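PDB 3O1I: periplasmic protein TorT from Vibrio parahaemolyticus, which probably acts as a periplasmic solute-binding protein in trimethylamine N-oxide sensing, partnering a membrane-bound sensor kinase. Local coordinates for residues K49-Q52 and E53-A57; R129-K132 and G133-K136; L181-N184 and L185-V189. All blocks are in the same frame, centred on the assembly; numbering follows the deposited sequence.

Contact 1. Residues K49-Q52 and E53-A57; sequences KSRQ and EQQLA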
# COMPACT_ATOMS: atom_id res chain seq x y z
N LYS D 49 12.50 -7.57 17.37
CA LYS D 49 13.00 -8.30 18.53
C LYS D 49 11.98 -9.33 19.02
O LYS D 49 12.31 -10.52 19.20
CB LYS D 49 13.37 -7.30 19.63
CG LYS D 49 14.45 -6.33 19.14
CD LYS D 49 14.62 -5.07 19.97
CE LYS D 49 15.58 -4.12 19.27
NZ LYS D 49 15.90 -2.90 20.08
N SER D 50 10.75 -8.89 19.20
CA SER D 50 9.69 -9.77 19.67
C SER D 50 9.60 -11.01 18.81
O SER D 50 9.41 -12.12 19.31
CB SER D 50 8.34 -9.04 19.63
OG SER D 50 8.44 -7.77 20.27
N ARG D 51 9.76 -10.84 17.50
CA ARG D 51 9.69 -11.97 16.59
C ARG D 51 10.86 -12.93 16.71
O ARG D 51 10.72 -14.13 16.43
CB ARG D 51 9.56 -11.48 15.15
CG ARG D 51 9.34 -12.60 14.15
CD ARG D 51 8.55 -12.09 12.97
NE ARG D 51 7.27 -11.56 13.40
CZ ARG D 51 6.51 -10.75 12.67
NH1 ARG D 51 6.93 -10.37 11.46
NH2 ARG D 51 5.35 -10.30 13.14
N GLN D 52 12.02 -12.43 17.13
CA GLN D 52 13.19 -13.30 17.26
C GLN D 52 13.10 -14.09 18.57
O GLN D 52 13.45 -15.27 18.60
CB GLN D 52 14.50 -12.48 17.21
CG GLN D 52 15.75 -13.34 17.05
CD GLN D 52 17.05 -12.55 16.94
OE1 GLN D 52 17.34 -11.69 17.78
NE2 GLN D 52 17.84 -12.84 15.91
N GLU D 53 12.62 -13.44 19.63
CA GLU D 53 12.44 -14.10 20.93
C GLU D 53 11.56 -15.32 20.72
O GLU D 53 11.83 -16.38 21.27
CB GLU D 53 11.74 -13.16 21.92
CG GLU D 53 12.56 -11.96 22.31
CD GLU D 53 11.81 -11.06 23.27
OE1 GLU D 53 10.68 -10.65 22.92
OE2 GLU D 53 12.35 -10.76 24.35
N GLN D 54 10.52 -15.15 19.91
CA GLN D 54 9.60 -16.24 19.62
C GLN D 54 10.26 -17.30 18.71
O GLN D 54 10.15 -18.49 18.96
CB GLN D 54 8.32 -15.70 18.97
CG GLN D 54 7.65 -14.53 19.72
CD GLN D 54 7.26 -14.86 21.17
OE1 GLN D 54 6.46 -15.76 21.42
NE2 GLN D 54 7.83 -14.13 22.12
N GLN D 55 10.96 -16.86 17.67
CA GLN D 55 11.63 -17.79 16.76
C GLN D 55 12.72 -18.52 17.53
O GLN D 55 13.09 -19.65 17.22
CB GLN D 55 12.27 -17.04 15.58
CG GLN D 55 11.27 -16.38 14.64
CD GLN D 55 11.91 -15.95 13.32
OE1 GLN D 55 12.81 -15.12 13.31
NE2 GLN D 55 11.43 -16.53 12.21
N LEU D 56 13.22 -17.84 18.56
CA LEU D 56 14.26 -18.36 19.43
C LEU D 56 13.60 -19.47 20.27
O LEU D 56 14.19 -20.53 20.49
CB LEU D 56 14.76 -17.24 20.34
CG LEU D 56 16.17 -17.31 20.92
CD1 LEU D 56 17.17 -17.69 19.83
CD2 LEU D 56 16.50 -15.96 21.54
N ALA D 57 12.38 -19.19 20.71
CA ALA D 57 11.60 -20.15 21.49
C ALA D 57 11.09 -21.24 20.54
O ALA D 57 10.87 -22.37 20.95
CB ALA D 57 10.43 -19.44 22.17
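Glu53 carries its CG anti to its carbonyl carbon and beside its backbone N (chi1 -66°), a torsion that lays the side chain back toward the preceding helical turn. CG thus rests 3.4 Å from Lys49 O, and the extended chain takes Glu53 OE1 to within 3.5 Å of Ser50 CA, alongside the backbone. Gln54 has a similar first torsion but bends again at chi2 (-58°), curling its amide back over the turn where Ser50 sits.

Beneath these side chains runs the i to i+4 bonding of an alpha helix. Glu53 N donates to Lys49 O over 3.0 Å, nearly straight at 167°, and Gln55 N reaches Arg51 O at 3.0 Å. Long, flexible Lys49 and small Ser50 suit the solvent side. Arg51 reaches an acidic side chain of the partner protein in a long, weak ion pair.

Gln52 turns inward, where its amide can both give and accept: OE1 bonds to Tyr77 OH, and NE2 to Gly70 O. Apolar Leu56 continues this buried side of helix 49-62, packing on Ile67 of strand 66-69 and Val85 of helix 82-85, while Glu53 and Gln54 touch Trp84 of that same short helix.

Contact 2. Residues R129-K132 and G133-K136; sequences RHPK and GSGK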
# COMPACT_ATOMS: atom_id res chain seq x y z
N ARG D 129 47.23 6.48 -0.23
CA ARG D 129 46.96 7.05 -1.54
C ARG D 129 47.14 8.57 -1.44
O ARG D 129 47.23 9.28 -2.44
CB ARG D 129 45.53 6.71 -1.95
CG ARG D 129 45.15 7.07 -3.37
CD ARG D 129 43.63 7.11 -3.51
NE ARG D 129 43.20 7.26 -4.90
CZ ARG D 129 43.40 6.33 -5.83
NH1 ARG D 129 44.01 5.21 -5.50
NH2 ARG D 129 42.99 6.53 -7.07
N HIS D 130 47.18 9.06 -0.20
CA HIS D 130 47.32 10.48 0.07
C HIS D 130 48.16 10.72 1.31
O HIS D 130 47.69 11.28 2.31
CB HIS D 130 45.95 11.12 0.23
CG HIS D 130 45.23 11.29 -1.07
ND1 HIS D 130 45.59 12.26 -1.98
CD2 HIS D 130 44.22 10.59 -1.63
CE1 HIS D 130 44.83 12.14 -3.06
NE2 HIS D 130 43.99 11.14 -2.87
N PRO D 131 49.42 10.29 1.27
CA PRO D 131 50.35 10.45 2.39
C PRO D 131 50.44 11.90 2.82
O PRO D 131 50.24 12.82 2.02
CB PRO D 131 51.66 9.93 1.83
CG PRO D 131 51.19 8.85 0.87
CD PRO D 131 50.06 9.55 0.16
N LYS D 132 50.75 12.11 4.10
CA LYS D 132 50.88 13.45 4.64
C LYS D 132 51.68 14.29 3.66
O LYS D 132 52.77 13.91 3.23
CB LYS D 132 51.60 13.42 5.99
CG LYS D 132 51.75 14.79 6.63
CD LYS D 132 50.39 15.41 6.90
CE LYS D 132 50.50 16.88 7.26
NZ LYS D 132 49.15 17.50 7.43
N GLY D 133 51.13 15.45 3.30
CA GLY D 133 51.80 16.34 2.38
C GLY D 133 51.38 16.11 0.95
O GLY D 133 51.37 17.04 0.16
N SER D 134 51.02 14.88 0.61
CA SER D 134 50.61 14.58 -0.76
C SER D 134 49.66 15.66 -1.31
O SER D 134 49.62 15.91 -2.52
CB SER D 134 49.93 13.21 -0.81
OG SER D 134 49.51 12.89 -2.13
N GLY D 135 48.91 16.30 -0.41
CA GLY D 135 47.97 17.33 -0.79
C GLY D 135 46.63 17.14 -0.10
O GLY D 135 45.97 16.12 -0.31
N LYS D 136 46.23 18.11 0.72
CA LYS D 136 44.96 18.03 1.44
C LYS D 136 43.85 17.41 0.61
O LYS D 136 43.49 17.92 -0.45
CB LYS D 136 44.51 19.41 1.91
CG LYS D 136 43.10 19.41 2.48
CD LYS D 136 42.81 20.66 3.30
CE LYS D 136 41.42 20.60 3.91
NZ LYS D 136 41.18 21.74 4.82
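The imidazole of His130 is met obliquely by Ser134 OG and by Gly135 O, with ND1 4.0 Å from Ser134 OG and 4.2 Å from Gly135 O. Its firmer polar link lies beyond the loop: NE2 hydrogen-bonds to Tyr197 OH, and the imidazole also meets the Tyr197 ring with the two planes about 65° apart. A histidine suits this place because one flat group can pack against an aromatic ring and bond to its hydroxyl. The proline ring makes the other ring contact, its CD lying 3.8 Å from Ser134 CB. Ser134 has OG anti to its own N (chi1 180°), which carries the hydroxyl to the His130 side, 3.9 Å from His130 CA.

Pro131 to Ser134 form a type II beta turn. Lys132 and Gly133 occupy its two central positions; the second requires a positive phi, here 94°, and any CB on Gly133 would be jammed against the carbonyl of Lys132. The turn is closed by Ser134 N donating to Pro131 O, although the position of that oxygen is uncertain. Proline, with its phi already fixed, limits the freedom of the chain entering the bend.

Lys132 folds its chain beside the turn, bent at chi2, with CG 3.5 Å from Gly133 N, and its NZ forms a salt bridge with Asp166. Gly135 again has a positive phi, easily adopted by glycine, as the chain leaves for strand 137-142. There Gly135 O accepts a hydrogen bond from Thr137 OG1, while on the entering side Arg129 NE makes a weak hydrogen bond to Tyr197 OH.

Contact 3. Residues L181-N184 and L185-V189; sequences LQRN and LVQRV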
# COMPACT_ATOMS: atom_id res chain seq x y z
N LEU D 181 17.49 6.69 1.63
CA LEU D 181 17.92 7.66 2.64
C LEU D 181 19.39 8.01 2.41
O LEU D 181 19.82 9.14 2.67
CB LEU D 181 17.75 7.07 4.04
CG LEU D 181 16.43 6.39 4.38
CD1 LEU D 181 16.44 5.97 5.84
CD2 LEU D 181 15.27 7.34 4.09
N GLN D 182 20.15 7.02 1.95
CA GLN D 182 21.58 7.20 1.67
C GLN D 182 21.75 7.97 0.36
O GLN D 182 22.59 8.87 0.27
CB GLN D 182 22.29 5.84 1.58
CG GLN D 182 22.47 5.11 2.90
CD GLN D 182 23.24 5.93 3.93
OE1 GLN D 182 24.27 6.54 3.63
NE2 GLN D 182 22.74 5.94 5.17
N ARG D 183 20.94 7.62 -0.64
CA ARG D 183 21.00 8.29 -1.93
C ARG D 183 20.90 9.77 -1.66
O ARG D 183 21.68 10.58 -2.16
CB ARG D 183 19.85 7.87 -2.85
CG ARG D 183 19.83 8.66 -4.15
CD ARG D 183 18.66 8.30 -5.04
NE ARG D 183 18.92 7.16 -5.91
CZ ARG D 183 18.96 5.90 -5.49
NH1 ARG D 183 18.75 5.62 -4.21
NH2 ARG D 183 19.20 4.92 -6.35
N ASN D 184 19.90 10.12 -0.85
CA ASN D 184 19.66 11.49 -0.47
C ASN D 184 20.93 12.06 0.17
O ASN D 184 21.31 13.21 -0.07
CB ASN D 184 18.48 11.55 0.50
CG ASN D 184 18.16 12.96 0.95
OD1 ASN D 184 17.68 13.79 0.17
ND2 ASN D 184 18.44 13.25 2.22
N LEU D 185 21.59 11.25 0.99
CA LEU D 185 22.82 11.69 1.64
C LEU D 185 23.97 11.87 0.66
O LEU D 185 24.83 12.74 0.83
CB LEU D 185 23.23 10.69 2.72
CG LEU D 185 22.48 10.82 4.04
CD1 LEU D 185 23.16 9.92 5.09
CD2 LEU D 185 22.51 12.27 4.50
N VAL D 186 23.98 11.05 -0.38
CA VAL D 186 25.03 11.13 -1.38
C VAL D 186 24.82 12.40 -2.20
O VAL D 186 25.76 13.16 -2.41
CB VAL D 186 25.00 9.89 -2.31
CG1 VAL D 186 25.84 10.15 -3.54
CG2 VAL D 186 25.53 8.67 -1.57
N GLN D 187 23.58 12.61 -2.64
CA GLN D 187 23.21 13.77 -3.45
C GLN D 187 23.65 15.04 -2.75
O GLN D 187 24.26 15.91 -3.37
CB GLN D 187 21.71 13.81 -3.70
CG GLN D 187 21.13 12.53 -4.30
CD GLN D 187 19.62 12.59 -4.46
OE1 GLN D 187 18.91 13.21 -3.63
NE2 GLN D 187 19.10 11.94 -5.50
N ARG D 188 23.33 15.14 -1.47
CA ARG D 188 23.72 16.32 -0.71
C ARG D 188 25.23 16.46 -0.81
O ARG D 188 25.75 17.56 -0.93
CB ARG D 188 23.32 16.17 0.76
CG ARG D 188 23.50 17.45 1.58
CD ARG D 188 23.31 17.23 3.08
NE ARG D 188 22.11 16.46 3.40
CZ ARG D 188 21.66 16.24 4.64
NH1 ARG D 188 22.31 16.73 5.69
NH2 ARG D 188 20.57 15.52 4.83
N VAL D 189 25.93 15.33 -0.77
CA VAL D 189 27.39 15.33 -0.86
C VAL D 189 27.87 15.88 -2.19
O VAL D 189 28.70 16.80 -2.23
CB VAL D 189 27.95 13.90 -0.67
CG1 VAL D 189 29.44 13.84 -1.03
CG2 VAL D 189 27.73 13.47 0.77
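Leu185 and Gln182 meet obliquely one helical turn apart, with the Leu185 CD1 methyl 3.8 Å from Gln182 OE1. The other branch, CD2, lies 3.8 Å above one face of the Arg188 guanidinium, toward its rim. At the edge of that guanidinium is Asn184 ND2, 4.1 Å from Arg188 NH2; these are two donors, and their flat groups are turned 75° apart. Gln187 NE2 touches aliphatic carbon, 3.6 Å from Arg183 CG, where CG anti to the backbone N (chi1 175°) sets the arginine chain against it.

Backbone bonds hold the turns together, among them Gln187 N to Arg183 O, 2.8 Å and 171°.

The next shell fixes the polar ends. Glu211 of helix 202-214 receives both Arg183 NE, in a salt bridge, and Gln187 NE2, in a hydrogen bond, and so ties the two neighbours together. Arg183 NH1 pairs with Glu180, while NH2 makes a salt bridge to an acidic side chain of the partner protein; a long cation can serve all three. Gln182 NE2 bonds to Asp176 O.

Compact, apolar Val186 and Val189 press on strand 137-142. Helix 179-192 thereby passes over that strand in the beta-alpha-beta crossover joining strand 167-172 to strand 197-200, a unit characteristic of the periplasmic binding protein fold.

Overall arrangement
The three contacts are local and fall in two lobes, each built round its own parallel sheet. Contact 1 lies on a helix packed on the five-stranded sheet; contacts 2 and 3 belong to the four-stranded one, and their nearest atoms are about 15 Å apart. Strand 137-142 relates them, since contact 2 leads into it and contact 3 packs on it. Contacts 1 and 3, about 17 Å apart at nearest atoms, both approach the partner protein, whereas contact 2, with its centre 50 Å from that of contact 1, touches no other chain of the assembly. In this family the ligand probably binds between the lobes.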